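PDB 4GOX: polyketide synthase from Synechococcus sp., which probably transfers a sulfonate group from PAPS to an intermediate of the olefin synthase pathway, activating it for hydrocarbon formation. Local coordinates for residues Phe28-Pro33 against Arg194-Leu199; His157-Ile162 against Ala285-Asp290; Tyr208-Tyr213 against Glu296-Asp301; Asp219-Leu224 against Val233-Ala238. All coordinates share one frame; numbering follows the deposited sequence.

How the contacts relate
Contact 1 is the most deeply buried of the four, an apolar seam between the strand holding 28-33 and the helix holding 194-199. Contact 2 is also buried but lies farther out; apart from one bridging water it too is hydrocarbon packing. Contacts 2 and 3 share helix 289-297, gripping its start and its end, and H157 NE2 joins them by a probable hydrogen bond to D301 O. Contact 3, partly buried, flanks the edge strand 208-212 and mixes amide, aromatic and aliphatic groups; L197 of contact 1 packs on its Q210. Contact 4, nearer the surface, alone uses a salt bridge, and touches contact 3 through V223 and V211.

Contact 1 of 4, residues Phe28-Pro33 against Arg194-Leu199; sequences FILSSP and RNILDL
I196 meets L30 with both of its branches. The end of the longer one, I196 CD1, lies 3.7 Å from L30 CB and 3.6 Å from S31 N, reaching past the L30 side chain to the backbone of the next residue; the shorter one places I196 CG2 4.0 Å from L30 CD1. The fork comes from a first torsion that sets CG1 opposite the carbonyl carbon (chi1 -53°) and CG2 opposite the backbone N. One helical turn on, L199 meets L30 at about a right angle, with L199 CD2 4.0 Å from L30 CD1. Were I196 an alanine, the flank of L30 CB and the backbone at S31 would probably lose their cover and a gap would open under the helix.

Around this core, L30 also touches L139 and Y151, while I196 rests on H153 and L199 on Y151. Helix 181-202 thus lies on one face of the parallel sheet, over strands 26-30 and 149-155. S31 points away from the helix, its side chain about 5 Å from the bound adenosine-3'-5'-diphosphate: S31 OG bonds to S32 O at 2.8 Å, from above the carbonyl plane. It also touches S37, which starts helix 37-45 after a loop resembling a P-loop and hydrogen-bonds the nucleotide. With no hydrogen bond across it, the contact between these segments rests on van der Waals packing.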
# COMPACT_ATOMS: atom_id res chain seq x y z
N PHE A 28 3.58 -0.60 6.49
CA PHE A 28 2.64 -0.21 5.47
C PHE A 28 3.38 0.18 4.21
O PHE A 28 4.44 0.80 4.29
CB PHE A 28 1.83 1.03 5.92
CG PHE A 28 0.92 0.80 7.10
CD1 PHE A 28 -0.41 0.47 6.91
CD2 PHE A 28 1.39 0.93 8.40
CE1 PHE A 28 -1.25 0.24 7.99
CE2 PHE A 28 0.56 0.70 9.48
CZ PHE A 28 -0.76 0.35 9.28
N ILE A 29 2.76 -0.08 3.05
CA ILE A 29 3.24 0.41 1.76
C ILE A 29 2.20 1.44 1.41
O ILE A 29 1.03 1.10 1.21
CB ILE A 29 3.40 -0.63 0.60
CG1 ILE A 29 4.42 -1.73 0.95
CG2 ILE A 29 3.79 0.10 -0.71
CD1 ILE A 29 4.34 -2.93 0.02
N LEU A 30 2.63 2.71 1.40
CA LEU A 30 1.78 3.82 1.12
C LEU A 30 2.21 4.49 -0.16
O LEU A 30 3.39 4.75 -0.38
CB LEU A 30 1.80 4.83 2.28
CG LEU A 30 1.42 4.31 3.69
CD1 LEU A 30 1.70 5.37 4.71
CD2 LEU A 30 -0.05 3.89 3.76
N SER A 31 1.23 4.80 -0.99
CA SER A 31 1.49 5.52 -2.23
C SER A 31 0.20 6.08 -2.77
O SER A 31 -0.90 5.78 -2.29
CB SER A 31 2.08 4.59 -3.29
OG SER A 31 1.14 3.65 -3.78
N SER A 32 0.35 6.85 -3.83
CA SER A 32 -0.73 7.31 -4.67
C SER A 32 -1.10 6.04 -5.50
O SER A 32 -0.24 5.15 -5.68
CB SER A 32 -0.17 8.39 -5.60
OG SER A 32 -0.81 8.47 -6.86
N PRO A 33 -2.31 5.92 -6.09
CA PRO A 33 -2.56 4.75 -6.96
C PRO A 33 -1.66 4.81 -8.21
O PRO A 33 -1.10 5.87 -8.52
CB PRO A 33 -4.04 4.87 -7.36
CG PRO A 33 -4.49 6.19 -6.93
CD PRO A 33 -3.49 6.79 -5.98
N ARG A 194 1.88 14.33 -0.58
CA ARG A 194 2.09 15.34 0.46
C ARG A 194 1.72 14.77 1.86
O ARG A 194 2.52 14.90 2.79
CB ARG A 194 1.30 16.62 0.14
CG ARG A 194 1.27 17.65 1.27
CD ARG A 194 2.56 18.42 1.28
NE ARG A 194 2.79 19.09 -0.01
CZ ARG A 194 3.97 19.54 -0.42
NH1 ARG A 194 5.05 19.38 0.33
NH2 ARG A 194 4.08 20.13 -1.61
N ASN A 195 0.56 14.09 1.98
CA ASN A 195 0.12 13.49 3.25
C ASN A 195 1.12 12.46 3.79
O ASN A 195 1.46 12.51 4.97
CB ASN A 195 -1.27 12.87 3.13
CG ASN A 195 -2.38 13.86 2.95
OD1 ASN A 195 -2.30 14.98 3.37
ND2 ASN A 195 -3.49 13.45 2.36
N ILE A 196 1.63 11.57 2.92
CA ILE A 196 2.59 10.53 3.32
C ILE A 196 3.93 11.15 3.73
O ILE A 196 4.49 10.76 4.76
CB ILE A 196 2.76 9.38 2.28
CG1 ILE A 196 1.39 8.77 1.90
CG2 ILE A 196 3.68 8.29 2.85
CD1 ILE A 196 1.43 8.09 0.53
N LEU A 197 4.41 12.13 2.94
CA LEU A 197 5.60 12.92 3.26
C LEU A 197 5.44 13.57 4.66
O LEU A 197 6.35 13.44 5.49
CB LEU A 197 5.83 14.00 2.20
CG LEU A 197 7.07 14.85 2.39
CD1 LEU A 197 8.32 14.03 2.14
CD2 LEU A 197 7.02 16.11 1.49
N ASP A 198 4.28 14.25 4.92
CA ASP A 198 4.01 14.88 6.22
C ASP A 198 4.02 13.84 7.35
O ASP A 198 4.61 14.12 8.39
CB ASP A 198 2.67 15.64 6.22
CG ASP A 198 2.69 16.93 5.40
OD1 ASP A 198 3.78 17.30 4.89
OD2 ASP A 198 1.60 17.52 5.20
N LEU A 199 3.44 12.64 7.13
CA LEU A 199 3.49 11.55 8.12
C LEU A 199 4.95 11.17 8.41
O LEU A 199 5.35 11.12 9.58
CB LEU A 199 2.69 10.32 7.66
CG LEU A 199 2.84 9.04 8.50
CD1 LEU A 199 2.27 9.22 9.87
CD2 LEU A 199 2.21 7.84 7.79

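Contact 2 of 4, residues His157-Ile162 against Ala285-Asp290; sequences HPYAVI and AALQLD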
# COMPACT_ATOMS: atom_id res chain seq x y z
N HIS A 157 6.72 9.02 -10.73
CA HIS A 157 6.71 10.28 -11.47
C HIS A 157 5.27 10.76 -11.66
O HIS A 157 4.43 9.92 -12.01
CB HIS A 157 7.40 10.08 -12.83
CG HIS A 157 7.78 11.37 -13.49
ND1 HIS A 157 6.83 12.20 -14.06
CD2 HIS A 157 9.00 11.94 -13.62
CE1 HIS A 157 7.50 13.25 -14.52
NE2 HIS A 157 8.80 13.13 -14.28
N PRO A 158 4.93 12.06 -11.37
CA PRO A 158 3.52 12.51 -11.52
C PRO A 158 2.93 12.23 -12.92
O PRO A 158 1.78 11.78 -13.00
CB PRO A 158 3.59 14.02 -11.22
CG PRO A 158 5.04 14.41 -11.42
CD PRO A 158 5.79 13.18 -10.92
N TYR A 159 3.73 12.43 -14.02
CA TYR A 159 3.32 12.20 -15.42
C TYR A 159 2.91 10.77 -15.65
O TYR A 159 1.91 10.54 -16.33
CB TYR A 159 4.45 12.54 -16.42
CG TYR A 159 4.71 14.01 -16.70
CD1 TYR A 159 4.06 15.00 -15.97
CD2 TYR A 159 5.60 14.41 -17.68
CE1 TYR A 159 4.27 16.35 -16.23
CE2 TYR A 159 5.83 15.76 -17.95
CZ TYR A 159 5.16 16.73 -17.22
OH TYR A 159 5.37 18.06 -17.47
N ALA A 160 3.69 9.80 -15.11
CA ALA A 160 3.41 8.36 -15.27
C ALA A 160 2.14 7.98 -14.53
O ALA A 160 1.32 7.28 -15.08
CB ALA A 160 4.57 7.53 -14.79
N VAL A 161 1.95 8.51 -13.30
CA VAL A 161 0.74 8.24 -12.51
C VAL A 161 -0.51 8.80 -13.25
O VAL A 161 -1.49 8.07 -13.41
CB VAL A 161 0.87 8.78 -11.07
CG1 VAL A 161 -0.48 8.84 -10.37
CG2 VAL A 161 1.87 7.94 -10.26
N ILE A 162 -0.44 10.06 -13.71
CA ILE A 162 -1.53 10.77 -14.40
C ILE A 162 -1.97 10.02 -15.64
O ILE A 162 -3.15 9.72 -15.77
CB ILE A 162 -1.21 12.28 -14.67
CG1 ILE A 162 -1.13 13.06 -13.35
CG2 ILE A 162 -2.25 12.90 -15.61
CD1 ILE A 162 -0.33 14.35 -13.41
N ALA A 285 -2.44 19.99 -20.17
CA ALA A 285 -2.02 21.27 -19.57
C ALA A 285 -0.88 21.02 -18.58
O ALA A 285 -0.64 19.88 -18.17
CB ALA A 285 -3.20 21.94 -18.88
N ALA A 286 -0.17 22.10 -18.21
CA ALA A 286 0.95 22.08 -17.26
C ALA A 286 0.47 21.68 -15.86
O ALA A 286 -0.69 21.90 -15.50
CB ALA A 286 1.61 23.46 -17.21
N LEU A 287 1.37 21.08 -15.07
CA LEU A 287 1.09 20.69 -13.68
C LEU A 287 0.91 21.92 -12.82
O LEU A 287 1.38 23.00 -13.20
CB LEU A 287 2.27 19.88 -13.13
CG LEU A 287 2.62 18.57 -13.82
CD1 LEU A 287 3.77 17.91 -13.09
CD2 LEU A 287 1.44 17.61 -13.83
N GLN A 288 0.23 21.79 -11.67
CA GLN A 288 0.07 22.98 -10.80
C GLN A 288 1.40 23.29 -10.11
O GLN A 288 2.28 22.43 -10.03
CB GLN A 288 -1.08 22.80 -9.79
CG GLN A 288 -2.45 22.55 -10.43
CD GLN A 288 -2.85 23.64 -11.41
OE1 GLN A 288 -3.08 23.41 -12.60
NE2 GLN A 288 -2.91 24.87 -10.94
N LEU A 289 1.55 24.53 -9.64
CA LEU A 289 2.78 24.97 -8.98
C LEU A 289 3.20 24.10 -7.78
O LEU A 289 4.35 23.69 -7.75
CB LEU A 289 2.77 26.48 -8.70
CG LEU A 289 3.56 27.36 -9.71
CD1 LEU A 289 3.31 26.97 -11.20
CD2 LEU A 289 3.27 28.82 -9.52
N ASP A 290 2.27 23.71 -6.88
CA ASP A 290 2.64 22.83 -5.78
C ASP A 290 2.89 21.39 -6.21
O ASP A 290 3.60 20.67 -5.52
CB ASP A 290 1.68 22.87 -4.59
CG ASP A 290 0.20 22.70 -4.85
OD1 ASP A 290 -0.22 22.85 -6.04
OD2 ASP A 290 -0.55 22.57 -3.88
O HOH W 1 4.02 20.27 -16.49
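L287 points its isobutyl group into a corner made by P158, Y159 and I162; the two methyls share Y159 and divide P158 and I162 between them. L287 CD1 comes within 3.5 Å of Y159 CE1 and 4.1 Å of P158 CG, the side chains of P158 and L287 crossing at about a right angle. L287 CD2 takes the other direction and lies 3.7 Å from I162 CD1. The branch point itself, L287 CG, sits in the plane of the Y159 ring at its edge, whereas CD1 approaches that ring obliquely. With CG opposite the carbonyl carbon (chi1 -61°), a chi2 of -178° puts CD1 opposite CA and so within reach of Y159 and P158.

Two helix starts face each other here. L287 directly precedes Q288, the N-cap of helix 289-297, and its side chain also touches I292 in the first turn, which fits a hydrophobic staple. On the other side H157 is the N-cap of helix 158-167: H157 ND1 accepts from Y159 N, which lies close to the imidazole plane, at 3.1 Å in a rather bent bond of 143°. The imidazole is fixed further by stacking on W278 and by a hydrogen bond from NE2 to D301 O. Helix 181-202 borders the same corner, with W189 against P158, Y182 against I162 and E186 against L287.

Polar atoms are joined by a single water, which accepts from L287 N at 3.1 Å and lies 2.8 Å from Y159 OH, near the plane of the tyrosine ring.

Contact 3 of 4, residues Tyr208-Tyr213 against Glu296-Asp301; sequences YLQVIY and ETFAYD. With A3P (adenosine-3'-5'-diphosphate), chain B.
Q210 and I212, on an edge strand of the parallel sheet, pack against F298 and Y300 in the turn that ends helix 289-297. That turn is a Schellman motif with A299, of positive phi, as its C-prime residue, and it leaves F298 and Y300 on either side of A299 in sequence, F298 meeting Q210 and Y300 meeting I212. The Q210 amide meets the F298 ring at its edge, the two planes 68° apart: OE1 lies 3.5 Å from F298 CD1 and NE2 lies 3.6 Å from F298 CE1. NE2 also donates to Y208 OH at 3.0 Å, which fixes the rotation of the amide; Y208 OH is in turn bonded to H153. With a leucine at Q210, Y208 OH would probably lose this donor and the F298 edge its polar neighbour.

I212 and Y300 come from opposite directions, I212 CG2 stopping 3.6 Å from Y300 OH, whose hydrogen-bond partner is E214. I212 CD1 lies 4.3 Å from F298 CB.

Beyond I212 the chain enters the nucleotide pocket. There Y213, its end leading away from the turn, donates from OH to N3 of adenosine-3'-5'-diphosphate at 2.7 Å, with N3 in the plane of the tyrosine ring.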
# COMPACT_ATOMS: atom_id res chain seq x y z
N TYR A 208 10.26 5.51 8.59
CA TYR A 208 9.82 5.99 7.28
C TYR A 208 10.92 5.84 6.25
O TYR A 208 12.07 6.21 6.51
CB TYR A 208 9.42 7.46 7.40
CG TYR A 208 9.13 8.16 6.09
CD1 TYR A 208 7.93 7.97 5.41
CD2 TYR A 208 10.02 9.12 5.59
CE1 TYR A 208 7.62 8.68 4.26
CE2 TYR A 208 9.73 9.82 4.41
CZ TYR A 208 8.53 9.60 3.76
OH TYR A 208 8.25 10.32 2.63
N LEU A 209 10.57 5.33 5.08
CA LEU A 209 11.48 5.15 3.96
C LEU A 209 10.81 5.49 2.62
O LEU A 209 9.80 4.86 2.26
CB LEU A 209 11.99 3.70 3.92
CG LEU A 209 12.97 3.32 2.79
CD1 LEU A 209 14.39 3.75 3.11
CD2 LEU A 209 12.96 1.83 2.55
N GLN A 210 11.38 6.42 1.87
CA GLN A 210 10.94 6.73 0.51
C GLN A 210 11.55 5.73 -0.46
O GLN A 210 12.73 5.43 -0.38
CB GLN A 210 11.40 8.13 0.07
CG GLN A 210 10.51 9.19 0.64
CD GLN A 210 10.88 10.58 0.21
OE1 GLN A 210 11.59 10.79 -0.78
NE2 GLN A 210 10.33 11.56 0.90
N VAL A 211 10.75 5.23 -1.38
CA VAL A 211 11.19 4.31 -2.42
C VAL A 211 10.73 4.90 -3.74
O VAL A 211 9.53 5.15 -3.93
CB VAL A 211 10.62 2.86 -2.22
CG1 VAL A 211 11.01 1.97 -3.39
CG2 VAL A 211 11.12 2.25 -0.91
N ILE A 212 11.66 5.12 -4.64
CA ILE A 212 11.36 5.66 -5.97
C ILE A 212 11.10 4.49 -6.91
O ILE A 212 12.00 3.70 -7.18
CB ILE A 212 12.51 6.57 -6.46
CG1 ILE A 212 12.82 7.70 -5.42
CG2 ILE A 212 12.22 7.12 -7.84
CD1 ILE A 212 11.59 8.68 -5.07
N TYR A 213 9.85 4.39 -7.40
CA TYR A 213 9.41 3.35 -8.34
C TYR A 213 10.41 3.17 -9.49
O TYR A 213 10.73 2.02 -9.82
CB TYR A 213 8.02 3.67 -8.89
CG TYR A 213 7.66 2.84 -10.10
CD1 TYR A 213 7.14 1.55 -9.96
CD2 TYR A 213 7.86 3.33 -11.39
CE1 TYR A 213 6.82 0.78 -11.07
CE2 TYR A 213 7.55 2.56 -12.50
CZ TYR A 213 7.02 1.29 -12.34
OH TYR A 213 6.72 0.54 -13.45
N GLU A 296 9.74 17.96 -7.36
CA GLU A 296 11.14 18.38 -7.20
C GLU A 296 11.69 17.82 -5.88
O GLU A 296 12.85 17.47 -5.82
CB GLU A 296 11.28 19.92 -7.25
CG GLU A 296 10.99 20.49 -8.64
CD GLU A 296 11.09 22.00 -8.82
OE1 GLU A 296 10.84 22.76 -7.86
OE2 GLU A 296 11.38 22.42 -9.97
N THR A 297 10.86 17.71 -4.83
CA THR A 297 11.26 17.14 -3.53
C THR A 297 11.75 15.68 -3.74
O THR A 297 12.65 15.23 -3.03
CB THR A 297 10.06 17.23 -2.56
OG1 THR A 297 9.89 18.60 -2.19
CG2 THR A 297 10.21 16.38 -1.30
N PHE A 298 11.17 14.98 -4.73
CA PHE A 298 11.55 13.59 -5.04
C PHE A 298 12.56 13.48 -6.15
O PHE A 298 12.77 12.38 -6.65
CB PHE A 298 10.32 12.73 -5.39
CG PHE A 298 9.23 12.78 -4.37
CD1 PHE A 298 9.46 12.34 -3.06
CD2 PHE A 298 7.97 13.25 -4.70
CE1 PHE A 298 8.45 12.39 -2.11
CE2 PHE A 298 6.95 13.28 -3.75
CZ PHE A 298 7.20 12.87 -2.45
N ALA A 299 13.19 14.61 -6.54
CA ALA A 299 14.22 14.72 -7.59
C ALA A 299 13.74 14.39 -9.03
O ALA A 299 14.56 14.11 -9.89
CB ALA A 299 15.47 13.91 -7.24
N TYR A 300 12.42 14.47 -9.29
CA TYR A 300 11.89 14.24 -10.65
C TYR A 300 12.11 15.45 -11.56
O TYR A 300 12.07 16.58 -11.09
CB TYR A 300 10.40 13.94 -10.62
CG TYR A 300 10.09 12.58 -10.05
CD1 TYR A 300 10.57 11.42 -10.65
CD2 TYR A 300 9.26 12.44 -8.94
CE1 TYR A 300 10.23 10.16 -10.16
CE2 TYR A 300 8.92 11.19 -8.44
CZ TYR A 300 9.41 10.05 -9.05
OH TYR A 300 9.10 8.83 -8.53
N ASP A 301 12.27 15.19 -12.86
CA ASP A 301 12.47 16.18 -13.93
C ASP A 301 11.14 16.39 -14.68
O ASP A 301 10.46 15.41 -15.03
CB ASP A 301 13.56 15.67 -14.89
CG ASP A 301 14.11 16.70 -15.86
OD1 ASP A 301 14.40 17.84 -15.42
OD2 ASP A 301 14.31 16.34 -17.05
P1 A3P B . 0.04 0.57 -15.80
O1P A3P B . -1.11 1.53 -16.00
O2P A3P B . -0.41 -0.87 -15.95
O3P A3P B . 1.32 0.95 -16.49
P2 A3P B . -0.41 0.17 -8.57
O4P A3P B . 0.10 1.03 -7.44
O5P A3P B . -1.78 0.48 -9.08
O6P A3P B . -0.14 -1.30 -8.33
O5' A3P B . 0.53 0.51 -9.82
C5' A3P B . 0.19 0.06 -11.14
C4' A3P B . 1.39 0.25 -12.06
O4' A3P B . 2.51 -0.51 -11.63
C3' A3P B . 1.17 -0.22 -13.49
O3' A3P B . 0.44 0.74 -14.24
C2' A3P B . 2.59 -0.44 -13.99
O2' A3P B . 3.13 0.73 -14.61
C1' A3P B . 3.38 -0.76 -12.74
N9 A3P B . 3.73 -2.19 -12.80
C8 A3P B . 2.86 -3.23 -12.62
N7 A3P B . 3.49 -4.42 -12.79
C5 A3P B . 4.77 -4.14 -13.10
C6 A3P B . 5.95 -4.95 -13.44
N6 A3P B . 5.85 -6.29 -13.43
N1 A3P B . 7.12 -4.30 -13.70
C2 A3P B . 7.21 -2.95 -13.68
N3 A3P B . 6.16 -2.15 -13.41
C4 A3P B . 4.94 -2.68 -13.11

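Contact 4 of 4, residues Asp219-Leu224 against Val233-Ala238; sequences DPRKVL and VDFDEA
Helix 220-231 lies beside edge strand 208-212 of the parallel alpha/beta sulfotransferase domain, V223 packing on V211, and its first turns meet the loop that runs back past them after the helix has ended, R221 and L224 facing F235 and E237. The returning loop is tied to the helix by a salt bridge: R221 NH1 donates to E237 OE1 at 2.8 Å, close to the guanidinium plane and on the syn lone pair of the oxygen. The bond is bent (142°), consistent with NH1 also lying 2.9 Å from E237 OE2. The two flat groups are nearly coplanar, 25° apart. R221 runs straight from the helix and then bends at chi3, which brings its guanidinium across to the acid; E237 bends at chi2 to meet it.

F235 packs against the same arginine. Its CZ lies over one face of the guanidinium and 4.2 Å from R221 CG, and its CE1 is 4.0 Å from R221 O. L224 CB comes to the edge of the same ring, 4.2 Å from F235 CE1, while the rest of L224 turns inward to L40, M43 and L44 of helix 37-45.

Each segment has an aspartate bonded to its own backbone. D219, the N-cap of the helix, makes a weak bond from K222 N to its OD2, and D236 forms an Asx turn in which the anti lone pair of D236 OD2 accepts from A238 N at 2.9 Å.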
# COMPACT_ATOMS: atom_id res chain seq x y z
N ASP A 219 16.77 -1.15 -10.74
CA ASP A 219 17.67 -1.99 -9.95
C ASP A 219 16.91 -2.59 -8.75
O ASP A 219 17.07 -2.12 -7.62
CB ASP A 219 18.95 -1.23 -9.55
CG ASP A 219 20.08 -2.11 -9.03
OD1 ASP A 219 21.16 -1.56 -8.72
OD2 ASP A 219 19.88 -3.35 -8.90
N PRO A 220 16.04 -3.61 -8.99
CA PRO A 220 15.23 -4.14 -7.88
C PRO A 220 16.05 -4.74 -6.75
O PRO A 220 15.70 -4.55 -5.60
CB PRO A 220 14.28 -5.14 -8.55
CG PRO A 220 14.96 -5.50 -9.85
CD PRO A 220 15.69 -4.27 -10.27
N ARG A 221 17.17 -5.39 -7.07
CA ARG A 221 18.05 -5.97 -6.05
C ARG A 221 18.56 -4.92 -5.07
O ARG A 221 18.47 -5.16 -3.87
CB ARG A 221 19.20 -6.77 -6.68
CG ARG A 221 20.27 -7.22 -5.67
CD ARG A 221 21.41 -8.00 -6.32
NE ARG A 221 21.12 -9.43 -6.22
CZ ARG A 221 20.54 -10.13 -7.18
NH1 ARG A 221 20.22 -11.39 -6.98
NH2 ARG A 221 20.25 -9.56 -8.34
N LYS A 222 19.08 -3.77 -5.56
CA LYS A 222 19.60 -2.69 -4.72
C LYS A 222 18.50 -2.07 -3.86
O LYS A 222 18.70 -1.87 -2.66
CB LYS A 222 20.26 -1.61 -5.58
CG LYS A 222 20.92 -0.46 -4.80
CD LYS A 222 21.34 0.67 -5.75
CE LYS A 222 21.68 1.93 -4.99
NZ LYS A 222 21.85 3.10 -5.90
N VAL A 223 17.35 -1.76 -4.48
CA VAL A 223 16.22 -1.13 -3.80
C VAL A 223 15.59 -2.07 -2.75
O VAL A 223 15.39 -1.65 -1.61
CB VAL A 223 15.21 -0.53 -4.82
CG1 VAL A 223 13.95 0.01 -4.13
CG2 VAL A 223 15.88 0.57 -5.64
N LEU A 224 15.29 -3.31 -3.13
CA LEU A 224 14.70 -4.28 -2.21
C LEU A 224 15.65 -4.62 -1.06
O LEU A 224 15.18 -4.90 0.03
CB LEU A 224 14.19 -5.53 -2.95
CG LEU A 224 12.94 -5.29 -3.84
CD1 LEU A 224 12.88 -6.29 -5.00
CD2 LEU A 224 11.66 -5.35 -3.02
N VAL A 233 14.95 -7.39 7.90
CA VAL A 233 15.04 -8.77 7.40
C VAL A 233 16.24 -8.90 6.44
O VAL A 233 16.78 -7.88 6.00
CB VAL A 233 13.71 -9.29 6.76
CG1 VAL A 233 12.61 -9.39 7.82
CG2 VAL A 233 13.26 -8.41 5.58
N ASP A 234 16.66 -10.12 6.13
CA ASP A 234 17.74 -10.32 5.18
C ASP A 234 17.14 -10.34 3.79
O ASP A 234 15.97 -10.69 3.64
CB ASP A 234 18.50 -11.63 5.46
CG ASP A 234 19.29 -11.63 6.75
OD1 ASP A 234 19.77 -10.54 7.16
OD2 ASP A 234 19.47 -12.72 7.32
N PHE A 235 17.94 -10.00 2.76
CA PHE A 235 17.47 -10.04 1.38
C PHE A 235 17.28 -11.52 1.00
O PHE A 235 18.03 -12.38 1.44
CB PHE A 235 18.47 -9.34 0.43
CG PHE A 235 18.13 -9.47 -1.04
CD1 PHE A 235 17.26 -8.58 -1.66
CD2 PHE A 235 18.67 -10.51 -1.81
CE1 PHE A 235 16.92 -8.73 -3.01
CE2 PHE A 235 18.33 -10.66 -3.15
CZ PHE A 235 17.47 -9.76 -3.75
N ASP A 236 16.23 -11.81 0.23
CA ASP A 236 15.89 -13.14 -0.26
C ASP A 236 15.62 -12.99 -1.75
O ASP A 236 14.94 -12.06 -2.16
CB ASP A 236 14.63 -13.67 0.46
CG ASP A 236 14.30 -15.12 0.17
OD1 ASP A 236 14.31 -15.93 1.12
OD2 ASP A 236 14.01 -15.43 -1.00
N GLU A 237 16.13 -13.94 -2.53
CA GLU A 237 16.03 -13.98 -4.00
C GLU A 237 14.60 -13.98 -4.53
O GLU A 237 14.36 -13.46 -5.62
CB GLU A 237 16.81 -15.18 -4.57
CG GLU A 237 18.32 -15.00 -4.57
CD GLU A 237 18.88 -13.86 -5.41
OE1 GLU A 237 19.82 -13.19 -4.93
OE2 GLU A 237 18.39 -13.65 -6.55
N ALA A 238 13.65 -14.57 -3.76
CA ALA A 238 12.23 -14.65 -4.11
C ALA A 238 11.63 -13.26 -4.34
O ALA A 238 10.69 -13.13 -5.12
CB ALA A 238 11.46 -15.37 -3.02